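MccF (Escherichia coli, PDB 4IIY) probably acts as a serine carboxypeptidase of the S66 family that gives its host immunity to the peptide-nucleotide antibiotic microcin C7. Local coordinates at residues T45-A53 / R97-V105; T201-E209 / K222-A230. The protein carries 1 engineered substitution. One frame throughout, in Å; residues are numbered along the deposited sequence. Where two conformers were deposited one is given.

Interaction 1: T45-A53 / R97-V105; sequences TIGFFSSSA and RAQEFNELV
Phe101 turns the edge of its ring onto the face of Phe49. The pair is T-shaped, with centroids 5.0 Å apart and planes at 87°. Phe101 CD2 sits over the centre of the Phe49 ring. The two side chains run side by side and point the same way. Leu104 adds a methyl to this apolar part, with its CD1 3.8 Å from Phe49 CB. Gly47 C lies 4.0 Å from Leu104 CD1.

From Ser50 onward the contact is polar. Glu100 reaches out with an extended chain, its CG anti to the backbone N (chi1 -177°). Its OE1 accepts from Ser50 N at 2.8 Å, and the N-H comes from above the carboxylate plane. Glu100 OE2 accepts from a water 2.8 Å away, which also bonds to Ser50 OG, and from Leu82 N. Ser50 N, the water and Leu82 N together hold the carboxylate in its buried place. Ser50 OG has a further partner in Thr116 OG1.

Arg97 bends at chi3 (-77°) and carries its guanidinium alongside the loop. Its NH1 gives a bond of 2.9 Å to Ser51 O, which lies in the guanidinium plane. NH1 also bonds to Asn121 O, NE to Gly92 O, and NH2 forms a salt bridge with Glu280 of the second subunit.

Helix 94-105 runs antiparallel to strand 45-49, 8.5 Å away between segment axes, and packs against one face of the largely parallel sheet of the N-terminal domain. The helix lies in the beta-alpha-beta crossover between the parallel strands 76-79 and 110-115, and strand 45-49 sits between these two in the sheet. Leu104 also touches strand 110-115, while helix 148-158 meets Phe49 through Leu150 and Phe101 through Ile154.

Interaction 2: T201-E209 / K222-A230; sequences TLPEKWSDE and KKLYKNNCA
Glu209 OE2 is gripped by two groups. Lys223 N donates to it at 2.7 Å, nearly straight and close to the C-O axis, and Arg220 forms a salt bridge with it. Ser207 OG stands anti to its backbone N (chi1 -167°), which turns it toward Lys223 O, and gives its proton to that oxygen at 2.7 Å, in the carbonyl plane.

Between these side-chain bonds and the next lies a short two-stranded antiparallel sheet. Trp206 and Tyr225 are its hydrogen-bonded pair, joined by Trp206 N to Tyr225 O and Tyr225 N to Trp206 O. Lys205 and Lys226 form the neighbouring non-hydrogen-bonded pair. Tyr225 CB makes a CH-pi contact over the five-membered ring of Trp206, 3.7 Å from its centroid. The two aromatic planes are oblique, at 49°. Trp206 NE1 donates to Lys226 O at 3.0 Å, from above the carbonyl plane. Lys302 makes a cation-pi contact with the indole.

Farther along, Asn227 ND2 gives a straight bond of 2.9 Å to Pro203 O, on a lone pair, and also bonds to Asp335. Asn227 OD1 accepts from Cys229 N at 3.2 Å in an Asx turn, and from Lys302 NZ.

Interaction 1 is a buried contact and interaction 2 a surface one. They lie on opposite sides of the chain's centre, with nearest atoms about 17 Å apart, and share no helix or strand. The first packs a helix on an inner strand of the N-terminal sheet, next to the edge one, through rings and a leucine, with polar bonds gathered at Ser50 and Ser51. The second joins two mostly irregular segments that pair briefly as strands, by hydrogen bonds and by the packing of a tryptophan and a tyrosine. Only interaction 1 reaches the second subunit. Both approach the bound glutamyl sulfamoyl inosine: the side chains of Ser52 and Lys222 are each about 7 Å from it.

Interaction 1: T45-A53 / R97-V105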
ATOM      1  N   THR B  45      30.855   3.892 -17.789  1.00  9.77           N
ATOM      2  CA  THR B  45      30.456   4.843 -16.765  1.00 10.49           C
ATOM      3  C   THR B  45      29.042   4.554 -16.261  1.00  9.32           C
ATOM      4  O   THR B  45      28.090   4.435 -17.046  1.00 11.07           O
ATOM      5  CB  THR B  45      30.517   6.281 -17.319  1.00 11.30           C
ATOM      6  OG1 THR B  45      31.863   6.574 -17.720  1.00 13.74           O
ATOM      7  CG2 THR B  45      30.072   7.293 -16.280  1.00 12.24           C
ATOM      8  N   ILE B  46      28.929   4.431 -14.943  1.00  9.28           N
ATOM      9  CA  ILE B  46      27.659   4.217 -14.263  1.00  9.08           C
ATOM     10  C   ILE B  46      27.345   5.477 -13.473  1.00  9.41           C
ATOM     11  O   ILE B  46      28.189   5.942 -12.705  1.00 10.46           O
ATOM     12  CB  ILE B  46      27.765   3.028 -13.283  1.00  9.17           C
ATOM     13  CG1 ILE B  46      28.088   1.725 -14.037  1.00 11.46           C
ATOM     14  CG2 ILE B  46      26.482   2.896 -12.465  1.00 11.37           C
ATOM     15  CD1 ILE B  46      28.410   0.533 -13.139  1.00 12.90           C
ATOM     16  N   GLY B  47      26.156   6.044 -13.662  1.00  9.23           N
ATOM     17  CA  GLY B  47      25.718   7.162 -12.841  1.00  9.37           C
ATOM     18  C   GLY B  47      24.737   6.677 -11.798  1.00  7.98           C
ATOM     19  O   GLY B  47      23.965   5.766 -12.082  1.00 10.46           O
ATOM     20  N   PHE B  48      24.761   7.257 -10.603  1.00  7.61           N
ATOM     21  CA  PHE B  48      23.833   6.819  -9.568  1.00  7.17           C
ATOM     22  C   PHE B  48      22.982   7.953  -9.011  1.00  8.38           C
ATOM     23  O   PHE B  48      23.412   9.116  -8.969  1.00  8.07           O
ATOM     24  CB  PHE B  48      24.540   6.007  -8.472  1.00  8.35           C
ATOM     25  CG  PHE B  48      25.688   6.709  -7.785  1.00  9.11           C
ATOM     26  CD1 PHE B  48      25.454   7.625  -6.777  1.00  7.44           C
ATOM     27  CD2 PHE B  48      27.006   6.407  -8.114  1.00  8.98           C
ATOM     28  CE1 PHE B  48      26.508   8.232  -6.099  1.00  8.55           C
ATOM     29  CE2 PHE B  48      28.068   7.020  -7.445  1.00  9.76           C
ATOM     30  CZ  PHE B  48      27.817   7.937  -6.445  1.00 10.15           C
ATOM     31  N   PHE B  49      21.760   7.604  -8.606  1.00  7.43           N
ATOM     32  CA  PHE B  49      20.779   8.585  -8.151  1.00  8.09           C
ATOM     33  C   PHE B  49      20.062   8.084  -6.903  1.00  7.45           C
ATOM     34  O   PHE B  49      19.961   6.872  -6.683  1.00  8.16           O
ATOM     35  CB  PHE B  49      19.752   8.863  -9.260  1.00  7.81           C
ATOM     36  CG  PHE B  49      18.870   7.686  -9.569  1.00  7.57           C
ATOM     37  CD1 PHE B  49      17.613   7.581  -9.003  1.00  8.32           C
ATOM     38  CD2 PHE B  49      19.314   6.663 -10.385  1.00  7.28           C
ATOM     39  CE1 PHE B  49      16.815   6.484  -9.264  1.00  8.77           C
ATOM     40  CE2 PHE B  49      18.518   5.575 -10.657  1.00  7.96           C
ATOM     41  CZ  PHE B  49      17.267   5.479 -10.086  1.00  9.30           C
ATOM     42  N   SER B  50      19.558   9.017  -6.099  1.00  7.03           N
ATOM     43  CA  SER B  50      18.823   8.706  -4.875  1.00  7.43           C
ATOM     44  C   SER B  50      17.392   9.238  -4.988  1.00  7.28           C
ATOM     45  O   SER B  50      17.103  10.391  -4.644  1.00  7.94           O
ATOM     46  CB  SER B  50      19.532   9.318  -3.666  1.00  7.82           C
ATOM     47  OG  SER B  50      20.877   8.857  -3.561  1.00  7.56           O
ATOM     48  N   SER B  51      16.495   8.389  -5.477  1.00  6.80           N
ATOM     49  CA  SER B  51      15.119   8.814  -5.733  1.00  7.36           C
ATOM     50  C   SER B  51      14.229   8.775  -4.494  1.00  6.42           C
ATOM     51  O   SER B  51      13.072   9.202  -4.554  1.00  7.16           O
ATOM     52  CB  SER B  51      14.480   7.996  -6.858  1.00  8.49           C
ATOM     53  OG  SER B  51      14.423   6.605  -6.556  1.00  8.36           O
ATOM     54  N   SER B  52      14.756   8.292  -3.371  1.00  6.63           N
ATOM     55  CA  SER B  52      13.974   8.248  -2.140  1.00  8.12           C
ATOM     56  C   SER B  52      14.855   8.438  -0.899  1.00  6.75           C
ATOM     57  O   SER B  52      15.222   9.575  -0.574  1.00  8.26           O
ATOM     58  CB  SER B  52      13.141   6.960  -2.072  1.00  8.29           C
ATOM     59  OG  SER B  52      12.174   7.025  -1.038  1.00  8.12           O
ATOM     60  N   ALA B  53      15.206   7.366  -0.197  1.00  6.71           N
ATOM     61  CA  ALA B  53      15.953   7.506   1.056  1.00  7.52           C
ATOM     62  C   ALA B  53      17.371   8.023   0.830  1.00  7.78           C
ATOM     63  O   ALA B  53      18.029   7.616  -0.129  1.00  7.53           O
ATOM     64  CB  ALA B  53      15.996   6.182   1.808  1.00  8.92           C
ATOM     65  N   ARG B  97      14.566  15.543  -6.935  1.00  8.09           N
ATOM     66  CA  ARG B  97      14.856  14.146  -7.232  1.00  7.73           C
ATOM     67  C   ARG B  97      14.626  13.830  -8.707  1.00  7.42           C
ATOM     68  O   ARG B  97      15.406  13.100  -9.330  1.00  7.92           O
ATOM     69  CB  ARG B  97      14.064  13.224  -6.305  1.00  7.80           C
ATOM     70  CG  ARG B  97      14.607  13.229  -4.876  1.00  7.96           C
ATOM     71  CD  ARG B  97      13.760  12.378  -3.951  1.00  7.27           C
ATOM     72  NE  ARG B  97      12.527  13.057  -3.566  1.00  7.64           N
ATOM     73  CZ  ARG B  97      11.335  12.474  -3.466  1.00  7.02           C
ATOM     74  NH1 ARG B  97      11.178  11.182  -3.748  1.00  7.96           N
ATOM     75  NH2 ARG B  97      10.292  13.196  -3.085  1.00  8.24           N
ATOM     76  N   ALA B  98      13.570  14.390  -9.288  1.00  7.90           N
ATOM     77  CA  ALA B  98      13.347  14.194 -10.718  1.00  8.14           C
ATOM     78  C   ALA B  98      14.488  14.801 -11.533  1.00  7.79           C
ATOM     79  O   ALA B  98      14.962  14.202 -12.491  1.00  8.76           O
ATOM     80  CB  ALA B  98      12.010  14.777 -11.142  1.00  9.56           C
ATOM     81  N   GLN B  99      14.932  15.987 -11.125  1.00  9.00           N
ATOM     82  CA  GLN B  99      16.051  16.648 -11.797  1.00  9.60           C
ATOM     83  C   GLN B  99      17.323  15.807 -11.715  1.00  9.10           C
ATOM     84  O   GLN B  99      18.071  15.698 -12.690  1.00  9.37           O
ATOM     85  CB  GLN B  99      16.325  18.011 -11.153  1.00 12.06           C
ATOM     86  CG  GLN B  99      15.222  19.052 -11.304  1.00 22.41           C
ATOM     87  CD  GLN B  99      15.340  20.199 -10.299  1.00 27.64           C
ATOM     88  OE1 GLN B  99      16.389  20.405  -9.679  1.00 30.02           O
ATOM     89  NE2 GLN B  99      14.256  20.949 -10.134  1.00 26.02           N
ATOM     90  N   GLU B 100      17.593  15.238 -10.543  1.00  8.11           N
ATOM     91  CA  GLU B 100      18.797  14.431 -10.370  1.00  8.90           C
ATOM     92  C   GLU B 100      18.820  13.301 -11.400  1.00  8.39           C
ATOM     93  O   GLU B 100      19.840  13.030 -12.033  1.00  9.14           O
ATOM     94  CB  GLU B 100      18.862  13.833  -8.965  1.00  8.34           C
ATOM     95  CG  GLU B 100      20.160  13.039  -8.762  1.00  9.66           C
ATOM     96  CD  GLU B 100      20.249  12.259  -7.463  1.00  8.56           C
ATOM     97  OE1 GLU B 100      19.244  11.636  -7.048  1.00  8.64           O
ATOM     98  OE2 GLU B 100      21.352  12.251  -6.875  1.00  9.60           O
ATOM     99  N   PHE B 101      17.681  12.634 -11.552  1.00  8.40           N
ATOM    100  CA  PHE B 101      17.572  11.523 -12.488  1.00  8.73           C
ATOM    101  C   PHE B 101      17.705  12.009 -13.935  1.00  8.23           C
ATOM    102  O   PHE B 101      18.457  11.442 -14.731  1.00  8.26           O
ATOM    103  CB  PHE B 101      16.237  10.789 -12.288  1.00  8.41           C
ATOM    104  CG  PHE B 101      16.088   9.554 -13.132  1.00  8.09           C
ATOM    105  CD1 PHE B 101      15.611   9.631 -14.435  1.00  9.35           C
ATOM    106  CD2 PHE B 101      16.424   8.304 -12.621  1.00 10.17           C
ATOM    107  CE1 PHE B 101      15.478   8.479 -15.217  1.00  9.31           C
ATOM    108  CE2 PHE B 101      16.293   7.155 -13.391  1.00 11.36           C
ATOM    109  CZ  PHE B 101      15.816   7.245 -14.686  1.00  9.55           C
ATOM    110  N   ASN B 102      16.974  13.068 -14.273  1.00  8.19           N
ATOM    111  CA  ASN B 102      17.005  13.582 -15.637  1.00  8.71           C
ATOM    112  C   ASN B 102      18.421  13.974 -16.060  1.00  9.78           C
ATOM    113  O   ASN B 102      18.823  13.747 -17.203  1.00 10.23           O
ATOM    114  CB  ASN B 102      16.051  14.769 -15.806  1.00  9.60           C
ATOM    115  CG  ASN B 102      14.583  14.360 -15.787  1.00  8.47           C
ATOM    116  OD1 ASN B 102      14.238  13.224 -16.084  1.00 10.79           O
ATOM    117  ND2 ASN B 102      13.715  15.298 -15.437  1.00 10.08           N
ATOM    118  N   GLU B 103      19.176  14.548 -15.132  1.00  9.24           N
ATOM    119  CA  GLU B 103      20.537  14.987 -15.436  1.00 11.53           C
ATOM    120  C   GLU B 103      21.446  13.823 -15.825  1.00 10.33           C
ATOM    121  O   GLU B 103      22.353  13.979 -16.641  1.00 12.55           O
ATOM    122  CB  GLU B 103      21.121  15.781 -14.271  1.00 13.42           C
ATOM    123  CG  GLU B 103      20.532  17.174 -14.163  1.00 15.60           C
ATOM    124  CD  GLU B 103      21.106  17.963 -13.004  1.00 28.51           C
ATOM    125  OE1 GLU B 103      21.934  17.402 -12.258  1.00 35.57           O
ATOM    126  OE2 GLU B 103      20.727  19.140 -12.837  1.00 33.41           O
ATOM    127  N   LEU B 104      21.193  12.645 -15.271  1.00  9.47           N
ATOM    128  CA  LEU B 104      21.946  11.467 -15.672  1.00  9.34           C
ATOM    129  C   LEU B 104      21.541  11.017 -17.074  1.00 10.42           C
ATOM    130  O   LEU B 104      22.394  10.609 -17.864  1.00 11.46           O
ATOM    131  CB  LEU B 104      21.785  10.336 -14.654  1.00  9.82           C
ATOM    132  CG  LEU B 104      22.243  10.661 -13.229  1.00 11.08           C
ATOM    133  CD1 LEU B 104      21.969   9.477 -12.311  1.00 11.50           C
ATOM    134  CD2 LEU B 104      23.716  11.048 -13.177  1.00 10.98           C
ATOM    135  N   VAL B 105      20.248  11.098 -17.384  1.00 10.32           N
ATOM    136  CA  VAL B 105      19.781  10.763 -18.727  1.00 11.40           C
ATOM    137  C   VAL B 105      20.435  11.667 -19.781  1.00 11.36           C
ATOM    138  O   VAL B 105      20.725  11.219 -20.894  1.00 11.58           O
ATOM    139  CB  VAL B 105      18.237  10.849 -18.826  1.00 11.26           C
ATOM    140  CG1 VAL B 105      17.772  10.622 -20.263  1.00 14.16           C
ATOM    141  CG2 VAL B 105      17.585   9.848 -17.863  1.00 12.80           C
TER
HETATM  142  O   HOH W   1      22.411  10.296  -5.237  1.00  9.51           O

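Interaction 2: T201-E209 / K222-A230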
ATOM      1  N   THR B 201      21.635 -19.201 -13.510  1.00 10.46           N
ATOM      2  CA  THR B 201      22.261 -20.016 -12.487  1.00 11.18           C
ATOM      3  C   THR B 201      21.438 -19.912 -11.209  1.00 11.59           C
ATOM      4  O   THR B 201      20.668 -18.961 -11.025  1.00 12.77           O
ATOM      5  CB  THR B 201      23.683 -19.521 -12.197  1.00 12.86           C
ATOM      6  OG1 THR B 201      23.641 -18.126 -11.861  1.00 15.00           O
ATOM      7  CG2 THR B 201      24.560 -19.702 -13.418  1.00 16.65           C
ATOM      8  N   LEU B 202      21.592 -20.900 -10.340  1.00 12.54           N
ATOM      9  CA  LEU B 202      20.902 -20.935  -9.061  1.00 13.24           C
ATOM     10  C   LEU B 202      21.932 -20.717  -7.966  1.00 11.09           C
ATOM     11  O   LEU B 202      22.828 -21.542  -7.797  1.00 12.79           O
ATOM     12  CB  LEU B 202      20.249 -22.304  -8.867  1.00 14.28           C
ATOM     13  CG  LEU B 202      19.468 -22.494  -7.564  1.00 13.94           C
ATOM     14  CD1 LEU B 202      18.195 -21.663  -7.579  1.00 16.47           C
ATOM     15  CD2 LEU B 202      19.146 -23.974  -7.340  1.00 16.87           C
ATOM     16  N   PRO B 203      21.836 -19.599  -7.225  1.00 10.11           N
ATOM     17  CA  PRO B 203      22.799 -19.424  -6.129  1.00 10.39           C
ATOM     18  C   PRO B 203      22.789 -20.616  -5.175  1.00 10.19           C
ATOM     19  O   PRO B 203      21.733 -21.121  -4.806  1.00 10.42           O
ATOM     20  CB  PRO B 203      22.299 -18.159  -5.426  1.00 11.45           C
ATOM     21  CG  PRO B 203      21.626 -17.392  -6.521  1.00 12.26           C
ATOM     22  CD  PRO B 203      20.952 -18.432  -7.368  1.00 10.80           C
ATOM     23  N   GLU B 204      23.977 -21.059  -4.776  1.00  9.78           N
ATOM     24  CA  GLU B 204      24.084 -22.229  -3.912  1.00 12.10           C
ATOM     25  C   GLU B 204      23.586 -21.931  -2.508  1.00 12.22           C
ATOM     26  O   GLU B 204      22.975 -22.786  -1.867  1.00 16.20           O
ATOM     27  CB  GLU B 204      25.525 -22.736  -3.869  1.00 14.52           C
ATOM     28  CG  GLU B 204      25.978 -23.348  -5.187  1.00 23.40           C
ATOM     29  CD  GLU B 204      27.372 -23.943  -5.123  1.00 30.27           C
ATOM     30  OE1 GLU B 204      28.222 -23.415  -4.374  1.00 33.52           O
ATOM     31  OE2 GLU B 204      27.618 -24.943  -5.831  1.00 38.22           O
ATOM     32  N   LYS B 205      23.828 -20.710  -2.043  1.00 10.56           N
ATOM     33  CA  LYS B 205      23.438 -20.297  -0.701  1.00 10.62           C
ATOM     34  C   LYS B 205      22.902 -18.877  -0.759  1.00  9.17           C
ATOM     35  O   LYS B 205      23.253 -18.111  -1.666  1.00  9.87           O
ATOM     36  CB  LYS B 205      24.642 -20.329   0.243  1.00 12.28           C
ATOM     37  CG  LYS B 205      25.298 -21.690   0.415  1.00 16.30           C
ATOM     38  CD  LYS B 205      24.448 -22.592   1.275  1.00 19.56           C
ATOM     39  CE  LYS B 205      25.150 -23.916   1.530  1.00 28.62           C
ATOM     40  NZ  LYS B 205      26.438 -23.734   2.247  1.00 33.15           N
ATOM     41  N   TRP B 206      22.070 -18.525   0.214  1.00  8.64           N
ATOM     42  CA  TRP B 206      21.486 -17.186   0.285  1.00  8.36           C
ATOM     43  C   TRP B 206      21.265 -16.808   1.741  1.00  7.73           C
ATOM     44  O   TRP B 206      21.340 -17.659   2.636  1.00  8.65           O
ATOM     45  CB  TRP B 206      20.152 -17.134  -0.477  1.00  8.16           C
ATOM     46  CG  TRP B 206      19.105 -18.025   0.123  1.00  7.84           C
ATOM     47  CD1 TRP B 206      18.982 -19.388  -0.036  1.00  9.05           C
ATOM     48  CD2 TRP B 206      18.052 -17.634   1.016  1.00  8.40           C
ATOM     49  NE1 TRP B 206      17.913 -19.848   0.687  1.00  8.90           N
ATOM     50  CE2 TRP B 206      17.328 -18.800   1.343  1.00  9.03           C
ATOM     51  CE3 TRP B 206      17.647 -16.412   1.563  1.00  9.52           C
ATOM     52  CZ2 TRP B 206      16.228 -18.776   2.189  1.00  9.75           C
ATOM     53  CZ3 TRP B 206      16.555 -16.394   2.403  1.00 10.91           C
ATOM     54  CH2 TRP B 206      15.858 -17.568   2.710  1.00 11.49           C
ATOM     55  N   SER B 207      21.002 -15.533   1.992  1.00  7.18           N
ATOM     56  CA  SER B 207      20.661 -15.087   3.336  1.00  8.38           C
ATOM     57  C   SER B 207      19.753 -13.877   3.277  1.00  7.89           C
ATOM     58  O   SER B 207      19.726 -13.148   2.280  1.00  9.19           O
ATOM     59  CB  SER B 207      21.909 -14.728   4.148  1.00  9.75           C
ATOM     60  OG  SER B 207      21.587 -14.595   5.533  1.00  9.66           O
ATOM     61  N   ASP B 208      19.034 -13.653   4.369  1.00  8.82           N
ATOM     62  CA  ASP B 208      18.226 -12.456   4.521  1.00  8.89           C
ATOM     63  C   ASP B 208      18.459 -11.750   5.852  1.00  8.93           C
ATOM     64  O   ASP B 208      17.721 -10.832   6.188  1.00  9.56           O
ATOM     65  CB  ASP B 208      16.729 -12.759   4.343  1.00 11.31           C
ATOM     66  CG  ASP B 208      16.180 -13.699   5.405  1.00 10.31           C
ATOM     67  OD1 ASP B 208      16.983 -14.279   6.178  1.00 11.13           O
ATOM     68  OD2 ASP B 208      14.935 -13.884   5.451  1.00 11.73           O
ATOM     69  N   GLU B 209      19.491 -12.138   6.600  1.00  8.10           N
ATOM     70  CA  GLU B 209      19.678 -11.547   7.921  1.00  9.93           C
ATOM     71  C   GLU B 209      19.972 -10.054   7.884  1.00  9.87           C
ATOM     72  O   GLU B 209      20.729  -9.577   7.032  1.00 11.31           O
ATOM     73  CB  GLU B 209      20.791 -12.262   8.677  1.00 10.78           C
ATOM     74  CG  GLU B 209      20.439 -13.673   9.096  1.00 11.76           C
ATOM     75  CD  GLU B 209      21.331 -14.145  10.204  1.00 12.37           C
ATOM     76  OE1 GLU B 209      20.923 -14.044  11.379  1.00 14.69           O
ATOM     77  OE2 GLU B 209      22.454 -14.571   9.896  1.00 12.28           O
ATOM     78  N   LYS B 222      26.822 -13.975   8.241  1.00 10.60           N
ATOM     79  CA  LYS B 222      25.409 -14.298   8.059  1.00  9.29           C
ATOM     80  C   LYS B 222      25.203 -15.803   7.972  1.00  8.36           C
ATOM     81  O   LYS B 222      26.053 -16.523   7.453  1.00  9.27           O
ATOM     82  CB  LYS B 222      24.858 -13.638   6.792  1.00 10.05           C
ATOM     83  CG  LYS B 222      24.703 -12.125   6.904  1.00  8.82           C
ATOM     84  CD  LYS B 222      24.139 -11.521   5.617  1.00  9.46           C
ATOM     85  CE  LYS B 222      23.989 -10.007   5.736  1.00  8.44           C
ATOM     86  NZ  LYS B 222      23.543  -9.380   4.458  1.00  9.16           N
ATOM     87  N   LYS B 223      24.066 -16.262   8.487  1.00  8.83           N
ATOM     88  CA  LYS B 223      23.578 -17.610   8.216  1.00  9.80           C
ATOM     89  C   LYS B 223      23.456 -17.778   6.708  1.00  9.78           C
ATOM     90  O   LYS B 223      22.911 -16.906   6.014  1.00 11.22           O
ATOM     91  CB  LYS B 223      22.203 -17.830   8.861  1.00 13.18           C
ATOM     92  CG  LYS B 223      22.208 -17.890  10.386  1.00 12.58           C
ATOM     93  CD  LYS B 223      20.849 -18.307  10.969  1.00 15.39           C
ATOM     94  CE  LYS B 223      19.779 -17.244  10.773  1.00 17.82           C
ATOM     95  NZ  LYS B 223      18.477 -17.656  11.396  1.00 16.90           N
ATOM     96  N   LEU B 224      23.984 -18.881   6.196  1.00  9.87           N
ATOM     97  CA  LEU B 224      23.864 -19.204   4.778  1.00 10.02           C
ATOM     98  C   LEU B 224      22.918 -20.377   4.601  1.00 12.44           C
ATOM     99  O   LEU B 224      23.208 -21.494   5.038  1.00 17.07           O
ATOM    100  CB  LEU B 224      25.224 -19.537   4.178  1.00 13.00           C
ATOM    101  CG  LEU B 224      26.205 -18.370   4.166  1.00 11.38           C
ATOM    102  CD1 LEU B 224      27.594 -18.828   3.735  1.00 19.40           C
ATOM    103  CD2 LEU B 224      25.687 -17.258   3.265  1.00 17.72           C
ATOM    104  N   TYR B 225      21.784 -20.113   3.970  1.00  9.95           N
ATOM    105  CA  TYR B 225      20.756 -21.113   3.753  1.00 10.92           C
ATOM    106  C   TYR B 225      20.953 -21.823   2.428  1.00 10.81           C
ATOM    107  O   TYR B 225      21.299 -21.201   1.428  1.00 10.58           O
ATOM    108  CB  TYR B 225      19.399 -20.422   3.713  1.00 11.83           C
ATOM    109  CG  TYR B 225      18.978 -19.742   4.992  1.00 10.75           C
ATOM    110  CD1 TYR B 225      18.964 -20.426   6.199  1.00 12.54           C
ATOM    111  CD2 TYR B 225      18.565 -18.417   4.986  1.00 12.66           C
ATOM    112  CE1 TYR B 225      18.557 -19.805   7.368  1.00 14.24           C
ATOM    113  CE2 TYR B 225      18.161 -17.787   6.142  1.00 11.93           C
ATOM    114  CZ  TYR B 225      18.157 -18.488   7.332  1.00 13.68           C
ATOM    115  OH  TYR B 225      17.749 -17.876   8.497  1.00 16.35           O
ATOM    116  N   LYS B 226      20.695 -23.126   2.404  1.00 12.76           N
ATOM    117  CA  LYS B 226      20.600 -23.824   1.131  1.00 12.83           C
ATOM    118  C   LYS B 226      19.434 -23.247   0.326  1.00  8.89           C
ATOM    119  O   LYS B 226      18.429 -22.812   0.887  1.00 10.80           O
ATOM    120  CB  LYS B 226      20.398 -25.325   1.348  1.00 15.27           C
ATOM    121  CG  LYS B 226      21.591 -26.016   1.996  1.00 23.71           C
ATOM    122  CD  LYS B 226      22.686 -26.307   0.978  1.00 33.97           C
ATOM    123  CE  LYS B 226      23.926 -26.893   1.645  1.00 40.89           C
ATOM    124  NZ  LYS B 226      23.610 -28.059   2.517  1.00 50.51           N
ATOM    125  N   ASN B 227      19.563 -23.268  -0.992  1.00 11.13           N
ATOM    126  CA  ASN B 227      18.508 -22.714  -1.829  1.00 10.62           C
ATOM    127  C   ASN B 227      17.278 -23.598  -1.854  1.00 12.23           C
ATOM    128  O   ASN B 227      17.318 -24.719  -2.356  1.00 20.05           O
ATOM    129  CB  ASN B 227      19.007 -22.435  -3.238  1.00 12.52           C
ATOM    130  CG  ASN B 227      18.217 -21.340  -3.905  1.00  9.01           C
ATOM    131  OD1 ASN B 227      16.994 -21.270  -3.761  1.00  9.75           O
ATOM    132  ND2 ASN B 227      18.914 -20.446  -4.585  1.00  9.75           N
ATOM    133  N   ASN B 228      16.184 -23.076  -1.314  1.00 13.71           N
ATOM    134  CA  ASN B 228      14.943 -23.826  -1.181  1.00 15.24           C
ATOM    135  C   ASN B 228      13.862 -23.382  -2.165  1.00 14.47           C
ATOM    136  O   ASN B 228      12.669 -23.577  -1.921  1.00 16.39           O
ATOM    137  CB  ASN B 228      14.424 -23.749   0.256  1.00 18.09           C
ATOM    138  CG  ASN B 228      14.137 -22.329   0.700  1.00 19.72           C
ATOM    139  OD1 ASN B 228      14.591 -21.365   0.080  1.00 19.31           O
ATOM    140  ND2 ASN B 228      13.381 -22.191   1.786  1.00 25.47           N
ATOM    141  N   CYS B 229      14.269 -22.774  -3.270  1.00 12.70           N
ATOM    142  CA  CYS B 229      13.367 -22.417  -4.363  0.51 12.62           C
ATOM    143  C   CYS B 229      12.550 -23.648  -4.774  1.00 12.90           C
ATOM    144  O   CYS B 229      13.106 -24.757  -4.833  1.00 16.65           O
ATOM    145  CB  CYS B 229      14.216 -21.914  -5.537  0.51 13.23           C
ATOM    146  SG  CYS B 229      13.350 -21.174  -6.931  0.51 14.30           S
ATOM    147  N   ALA B 230      11.272 -23.471  -5.087  1.00 11.57           N
ATOM    148  CA  ALA B 230      10.406 -24.584  -5.470  1.00 11.25           C
ATOM    149  C   ALA B 230       9.645 -24.237  -6.735  1.00 10.93           C
ATOM    150  O   ALA B 230       9.223 -23.091  -6.922  1.00 12.79           O
ATOM    151  CB  ALA B 230       9.433 -24.921  -4.344  1.00 14.40           C
TER
HETATM  152  O   HOH W   2      21.635 -24.869  -2.271  1.00 19.86           O
HETATM  153  O   HOH W   3      16.278 -15.548   8.285  1.00 19.17           O
HETATM  154  O   HOH W   4      20.902 -10.181   4.348  1.00 15.36           O